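PDB 2EW2: 2-dehydropantoate 2-reductase, putative from Enterococcus faecalis, which probably catalyses the NADPH-dependent reduction of 2-dehydropantoate (ketopantoate) to (R)-pantoate, the second step of the pantoate branch of pantothenate biosynthesis. Local coordinates for residues B[29-34]-B[60-65]; B[18-22]-B[170-176]; B[108-112]-B[188-192]; B[127-133]-B[148-154]. All blocks are in the same frame, centred on the assembly; numbering follows the deposited sequence. Where two conformers were deposited one is given.

Interaction 1 (B[29-34]-B[60-65]); sequences VTLIDQ and LPIFSP
Residues 29-32 form an extended strand, and 62-63 form a short strand that runs parallel beside it. The register pairs Leu-31 with Ile-62 (CA to CA 4.5 Å) and Ile-32 with Phe-63 (CA to CA 5.0 Å). Three backbone hydrogen bonds hold it: Leu-31 N to Pro-61 O (2.9 Å), Phe-63 N to Leu-31 O (3.0 Å) and Asp-33 N to Phe-63 O (3.0 Å). Strand 62-63 lies at one edge of the chain's Rossmann-type sheet. Leu-31 (m,t) and Ile-62 (t,t) share one face, with Leu-31 CB 3.8 Å from Ile-62 CG1. Ile-32 and Phe-63 (chi1 m) share the other. There Thr-30 CG2 meets the Phe-63 ring edge at CE1 (3.6 Å), and Ile-32 CG2 lies 4.1 Å from Pro-65 CG. Asp-33 turns its CB away; its OD2 accepts from Ala-11 N in the probable GxGxxG turn. Main-chain bonds set the register, and mainly apolar side chains meet on both faces.

Interaction 2 (B[18-22]-B[170-176]); sequences LGIML and VFQKAGL
This is a buried apolar contact between helix 13-24 and the C-terminal end of helix 161-173 with the turn that follows. No direct hydrogen bond crosses it. Residues 18-22 and 170-173 are helical. The closest CA pair is Leu-22 with Ala-174, 5.2 Å apart. Leu-22 (m,t) carries much of the packing: its CD2 lies 3.8 Å from Ala-174 CB, 3.8 Å from Phe-171 CD1, and 4.0 Å from both Val-170 CG1 and Leu-176 CD1. Helix 13-24 begins within the probable GxGxxG segment of the Rossmann-type domain. Helix 161-173 ends in a Schellman motif. Gly-175 has phi 79°, which favours glycine, and Leu-176 N bonds back to Phe-171 O (3.0 Å), as does Gly-175 N to Gln-172 O (3.1 Å). The turn brings Leu-176 (m,t) inward, so its CD2 lies 3.5 Å from Leu-18 CD2 and 3.8 Å from selenomethionine Met-21 SE. Met-21 (m,t,p) sets CE 3.3 Å from Gly-175 O. One water donates to both Met-21 O (2.9 Å) and Ala-174 O (2.8 Å).

Interaction 3 (B[108-112]-B[188-192]); sequences LNGLG and IWRKA
Here a loop of the Rossmann-type domain, between strand 103-106 and helix 114-117, meets helix 184-195 at the start of the C-terminal, largely helical part. The closest CA pair is Gly-110 with Ala-192, 6.3 Å apart. Leu-111 has the largest covered area. Its t,p rotamer brings the side-chain end nearer the helix, although CA-CB points sideways. Leu-111 CD1 sits over the Trp-189 indole face in a CH-pi contact, 3.7 Å from the six-membered ring centroid and 13° off the normal. Leu-111 CD2 lies 3.8 Å from Ala-192 CB. Trp-189 starts away from the loop, but chi1 of -92° and chi2 of 105° swing its ring back. Phe-229 of helix 218-235 touches both Leu-111 and Ala-192. Ile-188 (m,t) points at the loop and sets CG2 3.6 Å from Gly-110 O. Gly-110, at phi 97° and psi -176°, has a backbone that calls for glycine. Lys-191 is extended (t,t,t) until chi4 turns to -84°. A water then accepts from Lys-191 NZ and Gly-110 N, each 2.7 Å from its oxygen.

Interaction 4 (B[127-133]-B[148-154]); sequences LVGITMW and DGEIELE
Strands 127-131 and 151-154 run antiparallel, their axes 4.6 Å apart at closest and 164° between directions. Val-128 with Glu-154 and Ile-130 with Glu-152 are hydrogen-bonded pairs. Gly-129 with Leu-153 and Thr-131 with Ile-151 are non-hydrogen-bonded pairs. Val-128 N donates to Glu-154 O (2.8 Å) and Glu-154 N returns to Val-128 O (2.8 Å). Ile-130 N donates to Glu-152 O (2.8 Å) and Glu-152 N to Ile-130 O (3.0 Å). Beyond the strand, Met-132 N donates to Glu-150 O (2.8 Å). CA-H...O contacts add to these acceptors: Leu-153 CA lies 3.2 Å from Val-128 O, and Ile-151 CA 3.2 Å from Ile-130 O. A side chain at Gly-129 would clash with Glu-152 O. At Gly-149 it would strike Trp-133 CA. Gly-149 CA instead sits over the Trp-133 five-membered ring, 3.7 Å from its centroid, in a CH-pi contact. Trp-133 (chi1 -71°, chi2 90°) gives its NE1 proton to Leu-176 O, and Glu-154 OE1 accepts from Arg-185 N. Here the parallel Rossmann-type sheet becomes mixed: strand 151-155 runs against 126-131. Between them the chain passes through strands 136-139 and 142-145 of a second sheet. In the mixed sheet strand 126-131 bonds on its other side to strand 103-106, and 151-155 to 178-180. Leu-127 and Leu-153 pack on helix 161-173, whereas Val-128 and Ile-130 touch helix 184-195.

How the interactions relate
From the N terminus, helix 13-24 opens interaction 2, which closes only at 170-176. Strand 28-32 follows that helix, and interaction 1 closes a short loop at 60-65, nested inside interaction 2. The two touch where Val-29 meets Gly-19 and Leu-22. Residues 108-112 then open interaction 3. Interaction 4 closes its loop from 127-133 to 148-154, nested within both interaction 2 and interaction 3. Interaction 3 closes last, at 188-192, and so crosses interaction 2. Interactions 1 and 4 join strands of one sheet. Interaction 2 packs helix 13-24 on the end of helix 161-173 and the turn after it, and touches interaction 4 through Trp-133. Interaction 3 ties in the C-terminal helices, with Ile-188 touching Val-128.

Interaction 1 (B[29-34]-B[60-65])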
loop_
_atom_site.group_PDB
_atom_site.type_symbol
_atom_site.label_atom_id
_atom_site.label_comp_id
_atom_site.label_asym_id
_atom_site.label_seq_id
_atom_site.Cartn_x
_atom_site.Cartn_y
_atom_site.Cartn_z
ATOM N N VAL B 29 -3.543 37.113 -29.690
ATOM C CA VAL B 29 -2.819 36.085 -28.923
ATOM C C VAL B 29 -1.658 36.657 -28.124
ATOM O O VAL B 29 -0.856 37.444 -28.641
ATOM C CB VAL B 29 -2.289 34.940 -29.846
ATOM C CG1 VAL B 29 -1.443 33.925 -29.053
ATOM C CG2 VAL B 29 -3.435 34.217 -30.530
ATOM N N THR B 30 -1.577 36.253 -26.857
ATOM C CA THR B 30 -0.445 36.555 -25.993
ATOM C C THR B 30 0.158 35.257 -25.443
ATOM O O THR B 30 -0.565 34.369 -24.988
ATOM C CB THR B 30 -0.872 37.464 -24.823
ATOM O OG1 THR B 30 -1.503 38.642 -25.350
ATOM C CG2 THR B 30 0.331 37.867 -23.953
ATOM N N LEU B 31 1.483 35.174 -25.456
ATOM C CA LEU B 31 2.180 33.994 -24.949
ATOM C C LEU B 31 2.722 34.247 -23.543
ATOM O O LEU B 31 3.254 35.316 -23.258
ATOM C CB LEU B 31 3.332 33.617 -25.878
ATOM C CG LEU B 31 3.014 33.435 -27.364
ATOM C CD1 LEU B 31 4.319 33.283 -28.179
ATOM C CD2 LEU B 31 2.083 32.239 -27.592
ATOM N N ILE B 32 2.573 33.260 -22.666
ATOM C CA ILE B 32 3.159 33.327 -21.334
ATOM C C ILE B 32 4.043 32.101 -21.139
ATOM O O ILE B 32 3.598 30.968 -21.338
ATOM C CB ILE B 32 2.066 33.411 -20.233
ATOM C CG1 ILE B 32 1.163 34.631 -20.487
ATOM C CG2 ILE B 32 2.695 33.505 -18.855
ATOM C CD1 ILE B 32 -0.248 34.390 -20.105
ATOM N N ASP B 33 5.294 32.338 -20.755
ATOM C CA ASP B 33 6.274 31.249 -20.673
ATOM C C ASP B 33 7.364 31.550 -19.667
ATOM O O ASP B 33 7.733 32.701 -19.475
ATOM C CB ASP B 33 6.913 31.002 -22.040
ATOM C CG ASP B 33 7.451 29.596 -22.179
ATOM O OD1 ASP B 33 8.666 29.435 -21.991
ATOM O OD2 ASP B 33 6.660 28.652 -22.444
ATOM N N GLN B 34 7.923 30.491 -19.090
ATOM C CA GLN B 34 8.898 30.592 -18.012
ATOM C C GLN B 34 10.354 30.493 -18.490
ATOM O O GLN B 34 11.283 30.628 -17.679
ATOM C CB GLN B 34 8.588 29.530 -16.940
ATOM C CG GLN B 34 7.128 29.596 -16.453
ATOM C CD GLN B 34 6.764 28.524 -15.439
ATOM O OE1 GLN B 34 5.865 27.711 -15.671
ATOM N NE2 GLN B 34 7.461 28.515 -14.313
ATOM N N LEU B 60 4.364 37.868 -31.777
ATOM C CA LEU B 60 3.396 37.780 -30.695
ATOM C C LEU B 60 4.009 38.363 -29.451
ATOM O O LEU B 60 5.215 38.205 -29.223
ATOM C CB LEU B 60 2.960 36.323 -30.454
ATOM C CG LEU B 60 2.192 35.645 -31.603
ATOM C CD1 LEU B 60 1.894 34.169 -31.336
ATOM C CD2 LEU B 60 0.902 36.393 -31.943
ATOM N N PRO B 61 3.188 39.049 -28.640
ATOM C CA PRO B 61 3.648 39.471 -27.327
ATOM C C PRO B 61 3.902 38.256 -26.445
ATOM O O PRO B 61 3.204 37.251 -26.550
ATOM C CB PRO B 61 2.498 40.334 -26.786
ATOM C CG PRO B 61 1.343 40.075 -27.640
ATOM C CD PRO B 61 1.804 39.473 -28.929
ATOM N N ILE B 62 4.935 38.336 -25.619
ATOM C CA ILE B 62 5.292 37.232 -24.725
ATOM C C ILE B 62 5.789 37.790 -23.403
ATOM O O ILE B 62 6.522 38.787 -23.362
ATOM C CB ILE B 62 6.308 36.234 -25.383
ATOM C CG1 ILE B 62 6.558 35.019 -24.479
ATOM C CG2 ILE B 62 7.623 36.933 -25.763
ATOM C CD1 ILE B 62 7.203 33.808 -25.195
ATOM N N PHE B 63 5.355 37.169 -22.315
ATOM C CA PHE B 63 5.718 37.620 -20.986
ATOM C C PHE B 63 6.100 36.425 -20.132
ATOM O O PHE B 63 5.627 35.328 -20.374
ATOM C CB PHE B 63 4.517 38.340 -20.347
ATOM C CG PHE B 63 4.009 39.525 -21.148
ATOM C CD1 PHE B 63 2.929 39.390 -21.988
ATOM C CD2 PHE B 63 4.629 40.771 -21.043
ATOM C CE1 PHE B 63 2.435 40.481 -22.725
ATOM C CE2 PHE B 63 4.163 41.870 -21.783
ATOM C CZ PHE B 63 3.060 41.721 -22.630
ATOM N N SER B 64 6.967 36.630 -19.149
ATOM C CA SER B 64 7.174 35.621 -18.119
ATOM C C SER B 64 6.052 35.787 -17.096
ATOM O O SER B 64 5.465 36.871 -16.998
ATOM C CB SER B 64 8.549 35.765 -17.459
ATOM O OG SER B 64 8.599 36.903 -16.612
ATOM N N PRO B 65 5.719 34.715 -16.351
ATOM C CA PRO B 65 4.656 34.846 -15.353
ATOM C C PRO B 65 4.905 35.974 -14.328
ATOM O O PRO B 65 3.972 36.690 -13.966
ATOM C CB PRO B 65 4.650 33.470 -14.671
ATOM C CG PRO B 65 5.209 32.548 -15.702
ATOM C CD PRO B 65 6.268 33.345 -16.386
#

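Interaction 2 (B[18-22]-B[170-176])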
loop_
_atom_site.group_PDB
_atom_site.type_symbol
_atom_site.label_atom_id
_atom_site.label_comp_id
_atom_site.label_asym_id
_atom_site.label_seq_id
_atom_site.Cartn_x
_atom_site.Cartn_y
_atom_site.Cartn_z
ATOM N N LEU B 18 -0.583 26.287 -31.266
ATOM C CA LEU B 18 -1.890 26.898 -31.055
ATOM C C LEU B 18 -1.800 28.418 -31.214
ATOM O O LEU B 18 -2.664 29.031 -31.838
ATOM C CB LEU B 18 -2.474 26.521 -29.677
ATOM C CG LEU B 18 -2.643 25.032 -29.320
ATOM C CD1 LEU B 18 -3.718 24.818 -28.259
ATOM C CD2 LEU B 18 -2.907 24.149 -30.517
ATOM N N GLY B 19 -0.749 29.016 -30.669
ATOM C CA GLY B 19 -0.557 30.459 -30.774
ATOM C C GLY B 19 -0.479 30.983 -32.203
ATOM O O GLY B 19 -1.188 31.926 -32.569
ATOM N N ILE B 20 0.407 30.389 -32.995
ATOM C CA ILE B 20 0.566 30.740 -34.408
ATOM C C ILE B 20 -0.743 30.616 -35.197
ATOM O O ILE B 20 -1.123 31.533 -35.920
ATOM C CB ILE B 20 1.653 29.868 -35.097
ATOM C CG1 ILE B 20 3.038 30.280 -34.595
ATOM C CG2 ILE B 20 1.591 30.052 -36.633
ATOM C CD1 ILE B 20 4.164 29.307 -34.925
HETATM N N MSE B 21 -1.399 29.467 -35.059
HETATM C CA MSE B 21 -2.600 29.147 -35.810
HETATM C C MSE B 21 -3.775 30.047 -35.420
HETATM O O MSE B 21 -4.518 30.502 -36.284
HETATM C CB MSE B 21 -2.941 27.665 -35.645
HETATM C CG MSE B 21 -1.866 26.726 -36.209
HETATM SE SE MSE B 21 -2.380 24.832 -36.115
HETATM C CE MSE B 21 -3.760 24.809 -37.455
ATOM N N LEU B 22 -3.931 30.312 -34.120
ATOM C CA LEU B 22 -4.961 31.243 -33.651
ATOM C C LEU B 22 -4.665 32.689 -34.067
ATOM O O LEU B 22 -5.585 33.479 -34.286
ATOM C CB LEU B 22 -5.139 31.132 -32.131
ATOM C CG LEU B 22 -5.838 29.856 -31.646
ATOM C CD1 LEU B 22 -5.606 29.653 -30.139
ATOM C CD2 LEU B 22 -7.345 29.883 -31.989
ATOM N N VAL B 170 -14.201 29.333 -33.023
ATOM C CA VAL B 170 -12.908 30.023 -33.130
ATOM C C VAL B 170 -11.767 29.102 -33.597
ATOM O O VAL B 170 -11.039 29.428 -34.556
ATOM C CB VAL B 170 -12.526 30.729 -31.804
ATOM C CG1 VAL B 170 -11.106 31.300 -31.899
ATOM C CG2 VAL B 170 -13.541 31.858 -31.498
ATOM N N PHE B 171 -11.649 27.936 -32.954
ATOM C CA PHE B 171 -10.644 26.930 -33.309
ATOM C C PHE B 171 -10.848 26.386 -34.719
ATOM O O PHE B 171 -9.883 26.003 -35.386
ATOM C CB PHE B 171 -10.708 25.758 -32.319
ATOM C CG PHE B 171 -10.014 26.022 -31.007
ATOM C CD1 PHE B 171 -9.766 27.322 -30.572
ATOM C CD2 PHE B 171 -9.641 24.962 -30.186
ATOM C CE1 PHE B 171 -9.120 27.571 -29.345
ATOM C CE2 PHE B 171 -9.013 25.195 -28.963
ATOM C CZ PHE B 171 -8.752 26.505 -28.549
ATOM N N GLN B 172 -12.103 26.325 -35.158
ATOM C CA GLN B 172 -12.416 25.801 -36.491
ATOM C C GLN B 172 -11.828 26.699 -37.575
ATOM O O GLN B 172 -11.187 26.230 -38.524
ATOM C CB GLN B 172 -13.929 25.683 -36.681
ATOM C CG GLN B 172 -14.338 25.280 -38.104
ATOM C CD GLN B 172 -13.863 23.894 -38.432
ATOM O OE1 GLN B 172 -13.904 23.001 -37.580
ATOM N NE2 GLN B 172 -13.393 23.696 -39.667
ATOM N N LYS B 173 -12.044 27.996 -37.406
ATOM C CA LYS B 173 -11.561 28.981 -38.341
ATOM C C LYS B 173 -10.033 29.059 -38.359
ATOM O O LYS B 173 -9.445 29.376 -39.387
ATOM C CB LYS B 173 -12.211 30.325 -38.043
ATOM C CG LYS B 173 -13.677 30.332 -38.445
ATOM C CD LYS B 173 -14.437 31.486 -37.841
ATOM C CE LYS B 173 -15.924 31.279 -38.039
ATOM N NZ LYS B 173 -16.715 32.051 -37.037
ATOM N N ALA B 174 -9.402 28.702 -37.237
ATOM C CA ALA B 174 -7.950 28.678 -37.117
ATOM C C ALA B 174 -7.318 27.390 -37.640
ATOM O O ALA B 174 -6.099 27.249 -37.588
ATOM C CB ALA B 174 -7.538 28.917 -35.659
ATOM N N GLY B 175 -8.137 26.459 -38.123
ATOM C CA GLY B 175 -7.651 25.202 -38.708
ATOM C C GLY B 175 -7.251 24.136 -37.696
ATOM O O GLY B 175 -6.559 23.172 -38.027
ATOM N N LEU B 176 -7.703 24.289 -36.451
ATOM C CA LEU B 176 -7.278 23.380 -35.391
ATOM C C LEU B 176 -8.066 22.080 -35.351
ATOM O O LEU B 176 -7.775 21.216 -34.526
ATOM C CB LEU B 176 -7.299 24.096 -34.040
ATOM C CG LEU B 176 -6.138 25.053 -33.752
ATOM C CD1 LEU B 176 -6.478 25.994 -32.632
ATOM C CD2 LEU B 176 -4.900 24.238 -33.391
HETATM O O HOH W 1 -4.852 29.420 -38.915
#

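Interaction 3 (B[108-112]-B[188-192])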
loop_
_atom_site.group_PDB
_atom_site.type_symbol
_atom_site.label_atom_id
_atom_site.label_comp_id
_atom_site.label_asym_id
_atom_site.label_seq_id
_atom_site.Cartn_x
_atom_site.Cartn_y
_atom_site.Cartn_z
ATOM N N LEU B 108 -3.815 19.771 -20.335
ATOM C CA LEU B 108 -2.832 18.931 -19.652
ATOM C C LEU B 108 -3.231 17.466 -19.656
ATOM O O LEU B 108 -4.405 17.144 -19.635
ATOM C CB LEU B 108 -2.676 19.369 -18.199
ATOM C CG LEU B 108 -1.643 20.443 -17.828
ATOM C CD1 LEU B 108 -1.905 21.805 -18.483
ATOM C CD2 LEU B 108 -1.608 20.577 -16.306
ATOM N N ASN B 109 -2.233 16.592 -19.675
ATOM C CA ASN B 109 -2.457 15.190 -19.360
ATOM C C ASN B 109 -2.793 15.046 -17.892
ATOM O O ASN B 109 -2.311 15.814 -17.035
ATOM C CB ASN B 109 -1.217 14.356 -19.680
ATOM C CG ASN B 109 -0.956 14.268 -21.155
ATOM O OD1 ASN B 109 -1.840 13.897 -21.925
ATOM N ND2 ASN B 109 0.263 14.607 -21.567
ATOM N N GLY B 110 -3.626 14.060 -17.602
ATOM C CA GLY B 110 -3.870 13.672 -16.231
ATOM C C GLY B 110 -5.112 14.283 -15.638
ATOM O O GLY B 110 -5.835 15.040 -16.284
ATOM N N LEU B 111 -5.292 13.996 -14.363
ATOM C CA LEU B 111 -6.551 14.118 -13.672
ATOM C C LEU B 111 -6.557 15.262 -12.649
ATOM O O LEU B 111 -5.562 15.496 -11.958
ATOM C CB LEU B 111 -6.770 12.785 -12.937
ATOM C CG LEU B 111 -8.083 12.513 -12.232
ATOM C CD1 LEU B 111 -9.206 12.465 -13.277
ATOM C CD2 LEU B 111 -7.967 11.198 -11.453
ATOM N N GLY B 112 -7.683 15.965 -12.552
ATOM C CA GLY B 112 -7.935 16.865 -11.417
ATOM C C GLY B 112 -7.412 18.297 -11.465
ATOM O O GLY B 112 -7.441 18.993 -10.466
ATOM N N ILE B 188 -10.557 10.944 -19.887
ATOM C CA ILE B 188 -9.522 11.337 -18.939
ATOM C C ILE B 188 -9.564 10.513 -17.632
ATOM O O ILE B 188 -8.514 10.081 -17.116
ATOM C CB ILE B 188 -9.591 12.858 -18.666
ATOM C CG1 ILE B 188 -9.125 13.627 -19.910
ATOM C CG2 ILE B 188 -8.822 13.258 -17.374
ATOM C CD1 ILE B 188 -9.525 15.085 -19.905
ATOM N N TRP B 189 -10.765 10.312 -17.108
ATOM C CA TRP B 189 -10.965 9.488 -15.913
ATOM C C TRP B 189 -10.605 8.030 -16.179
ATOM O O TRP B 189 -9.947 7.390 -15.355
ATOM C CB TRP B 189 -12.413 9.562 -15.443
ATOM C CG TRP B 189 -12.671 10.627 -14.429
ATOM C CD1 TRP B 189 -13.302 11.840 -14.633
ATOM C CD2 TRP B 189 -12.301 10.590 -13.050
ATOM N NE1 TRP B 189 -13.348 12.549 -13.452
ATOM C CE2 TRP B 189 -12.750 11.803 -12.462
ATOM C CE3 TRP B 189 -11.636 9.643 -12.244
ATOM C CZ2 TRP B 189 -12.555 12.095 -11.100
ATOM C CZ3 TRP B 189 -11.440 9.941 -10.880
ATOM C CH2 TRP B 189 -11.900 11.161 -10.329
ATOM N N ARG B 190 -11.064 7.505 -17.315
ATOM C CA ARG B 190 -10.752 6.131 -17.708
ATOM C C ARG B 190 -9.249 5.903 -17.869
ATOM O O ARG B 190 -8.720 4.864 -17.446
ATOM C CB ARG B 190 -11.505 5.728 -18.975
ATOM C CG ARG B 190 -11.167 4.308 -19.435
ATOM C CD ARG B 190 -12.028 3.916 -20.609
ATOM N NE ARG B 190 -11.611 2.677 -21.258
ATOM C CZ ARG B 190 -10.530 2.553 -22.034
ATOM N NH1 ARG B 190 -9.698 3.574 -22.226
ATOM N NH2 ARG B 190 -10.267 1.393 -22.610
ATOM N N LYS B 191 -8.567 6.876 -18.476
ATOM C CA LYS B 191 -7.126 6.797 -18.674
ATOM C C LYS B 191 -6.371 6.850 -17.338
ATOM O O LYS B 191 -5.409 6.103 -17.125
ATOM C CB LYS B 191 -6.672 7.932 -19.595
ATOM C CG LYS B 191 -5.182 8.011 -19.874
ATOM C CD LYS B 191 -4.966 8.976 -21.047
ATOM C CE LYS B 191 -3.516 9.325 -21.255
ATOM N NZ LYS B 191 -3.119 10.444 -20.344
ATOM N N ALA B 192 -6.814 7.735 -16.449
ATOM C CA ALA B 192 -6.184 7.893 -15.136
ATOM C C ALA B 192 -6.377 6.616 -14.317
ATOM O O ALA B 192 -5.488 6.208 -13.600
ATOM C CB ALA B 192 -6.754 9.106 -14.395
HETATM O O HOH W 2 -4.765 12.398 -19.343
#

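Interaction 4 (B[127-133]-B[148-154])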
loop_
_atom_site.group_PDB
_atom_site.type_symbol
_atom_site.label_atom_id
_atom_site.label_comp_id
_atom_site.label_asym_id
_atom_site.label_seq_id
_atom_site.Cartn_x
_atom_site.Cartn_y
_atom_site.Cartn_z
ATOM N N LEU B 127 -13.043 24.591 -19.085
ATOM C CA LEU B 127 -13.201 23.598 -20.160
ATOM C C LEU B 127 -12.027 22.637 -20.114
ATOM O O LEU B 127 -10.915 23.015 -19.710
ATOM C CB LEU B 127 -13.201 24.281 -21.540
ATOM C CG LEU B 127 -13.962 25.605 -21.726
ATOM C CD1 LEU B 127 -13.767 26.197 -23.133
ATOM C CD2 LEU B 127 -15.418 25.416 -21.421
ATOM N N VAL B 128 -12.246 21.407 -20.554
ATOM C CA VAL B 128 -11.139 20.451 -20.616
ATOM C C VAL B 128 -11.023 19.949 -22.046
ATOM O O VAL B 128 -12.024 19.793 -22.731
ATOM C CB VAL B 128 -11.331 19.305 -19.572
ATOM C CG1 VAL B 128 -12.660 18.573 -19.771
ATOM C CG2 VAL B 128 -10.167 18.354 -19.575
ATOM N N GLY B 129 -9.808 19.720 -22.514
ATOM C CA GLY B 129 -9.689 19.145 -23.841
ATOM C C GLY B 129 -8.508 18.228 -24.023
ATOM O O GLY B 129 -7.651 18.111 -23.146
ATOM N N ILE B 130 -8.478 17.585 -25.179
ATOM C CA ILE B 130 -7.399 16.691 -25.540
ATOM C C ILE B 130 -6.928 17.172 -26.901
ATOM O O ILE B 130 -7.743 17.373 -27.811
ATOM C CB ILE B 130 -7.880 15.215 -25.602
ATOM C CG1 ILE B 130 -8.395 14.760 -24.237
ATOM C CG2 ILE B 130 -6.753 14.276 -26.071
ATOM C CD1 ILE B 130 -9.236 13.502 -24.308
ATOM N N THR B 131 -5.626 17.391 -27.029
ATOM C CA THR B 131 -5.060 17.758 -28.320
ATOM C C THR B 131 -4.338 16.569 -28.951
ATOM O O THR B 131 -3.512 15.919 -28.308
ATOM C CB THR B 131 -4.151 19.009 -28.240
ATOM O OG1 THR B 131 -3.592 19.256 -29.524
ATOM C CG2 THR B 131 -3.014 18.851 -27.229
HETATM N N MSE B 132 -4.673 16.285 -30.203
HETATM C CA MSE B 132 -4.052 15.194 -30.948
HETATM C C MSE B 132 -2.986 15.711 -31.924
HETATM O O MSE B 132 -2.361 14.924 -32.647
HETATM C CB MSE B 132 -5.112 14.371 -31.698
HETATM C CG MSE B 132 -6.059 13.535 -30.811
HETATM SE SE MSE B 132 -7.442 14.588 -29.893
HETATM C CE MSE B 132 -8.647 13.112 -29.359
ATOM N N TRP B 133 -2.779 17.028 -31.946
ATOM C CA TRP B 133 -1.747 17.645 -32.811
ATOM C C TRP B 133 -0.355 17.277 -32.297
ATOM O O TRP B 133 -0.204 16.857 -31.146
ATOM C CB TRP B 133 -1.874 19.175 -32.853
ATOM C CG TRP B 133 -3.066 19.678 -33.611
ATOM C CD1 TRP B 133 -4.304 19.934 -33.105
ATOM C CD2 TRP B 133 -3.140 19.965 -35.016
ATOM N NE1 TRP B 133 -5.153 20.363 -34.107
ATOM C CE2 TRP B 133 -4.462 20.399 -35.288
ATOM C CE3 TRP B 133 -2.218 19.908 -36.068
ATOM C CZ2 TRP B 133 -4.884 20.776 -36.567
ATOM C CZ3 TRP B 133 -2.639 20.276 -37.340
ATOM C CH2 TRP B 133 -3.965 20.713 -37.579
ATOM N N ASP B 148 -1.116 16.361 -39.146
ATOM C CA ASP B 148 -2.485 16.765 -38.894
ATOM C C ASP B 148 -2.787 16.636 -37.400
ATOM O O ASP B 148 -1.908 16.317 -36.596
ATOM C CB ASP B 148 -3.461 15.902 -39.722
ATOM C CG ASP B 148 -3.348 14.401 -39.421
ATOM O OD1 ASP B 148 -3.004 14.014 -38.279
ATOM O OD2 ASP B 148 -3.628 13.586 -40.331
ATOM N N GLY B 149 -4.035 16.885 -37.033
ATOM C CA GLY B 149 -4.478 16.652 -35.663
ATOM C C GLY B 149 -5.884 17.169 -35.466
ATOM O O GLY B 149 -6.570 17.526 -36.436
ATOM N N GLU B 150 -6.298 17.197 -34.202
ATOM C CA GLU B 150 -7.613 17.659 -33.806
ATOM C C GLU B 150 -7.557 18.007 -32.332
ATOM O O GLU B 150 -6.598 17.652 -31.640
ATOM C CB GLU B 150 -8.693 16.592 -34.073
ATOM C CG GLU B 150 -8.481 15.265 -33.350
ATOM C CD GLU B 150 -9.684 14.323 -33.467
ATOM O OE1 GLU B 150 -10.846 14.800 -33.468
ATOM O OE2 GLU B 150 -9.468 13.099 -33.546
ATOM N N ILE B 151 -8.578 18.724 -31.862
ATOM C CA ILE B 151 -8.739 18.982 -30.441
ATOM C C ILE B 151 -10.177 18.654 -30.110
ATOM O O ILE B 151 -11.087 19.140 -30.781
ATOM C CB ILE B 151 -8.424 20.466 -30.077
ATOM C CG1 ILE B 151 -6.996 20.837 -30.486
ATOM C CG2 ILE B 151 -8.616 20.743 -28.548
ATOM C CD1 ILE B 151 -6.606 22.255 -30.146
ATOM N N GLU B 152 -10.381 17.809 -29.103
ATOM C CA GLU B 152 -11.705 17.556 -28.564
ATOM C C GLU B 152 -11.801 18.334 -27.246
ATOM O O GLU B 152 -10.823 18.382 -26.497
ATOM C CB GLU B 152 -11.917 16.052 -28.329
ATOM C CG GLU B 152 -11.827 15.189 -29.605
ATOM C CD GLU B 152 -12.147 13.715 -29.351
ATOM O OE1 GLU B 152 -11.788 13.188 -28.266
ATOM O OE2 GLU B 152 -12.787 13.085 -30.230
ATOM N N LEU B 153 -12.938 18.982 -26.989
ATOM C CA LEU B 153 -13.096 19.743 -25.748
ATOM C C LEU B 153 -14.499 19.614 -25.178
ATOM O O LEU B 153 -15.443 19.221 -25.878
ATOM C CB LEU B 153 -12.684 21.216 -25.916
ATOM C CG LEU B 153 -13.506 22.106 -26.860
ATOM C CD1 LEU B 153 -14.707 22.757 -26.135
ATOM C CD2 LEU B 153 -12.608 23.170 -27.445
ATOM N N GLU B 154 -14.622 19.929 -23.893
ATOM C CA GLU B 154 -15.874 19.777 -23.172
ATOM C C GLU B 154 -15.860 20.771 -22.017
ATOM O O GLU B 154 -14.847 20.918 -21.363
ATOM C CB GLU B 154 -15.994 18.337 -22.620
ATOM C CG GLU B 154 -17.329 18.072 -21.971
ATOM C CD GLU B 154 -17.535 16.657 -21.445
ATOM O OE1 GLU B 154 -16.603 15.810 -21.437
ATOM O OE2 GLU B 154 -18.686 16.397 -21.024
#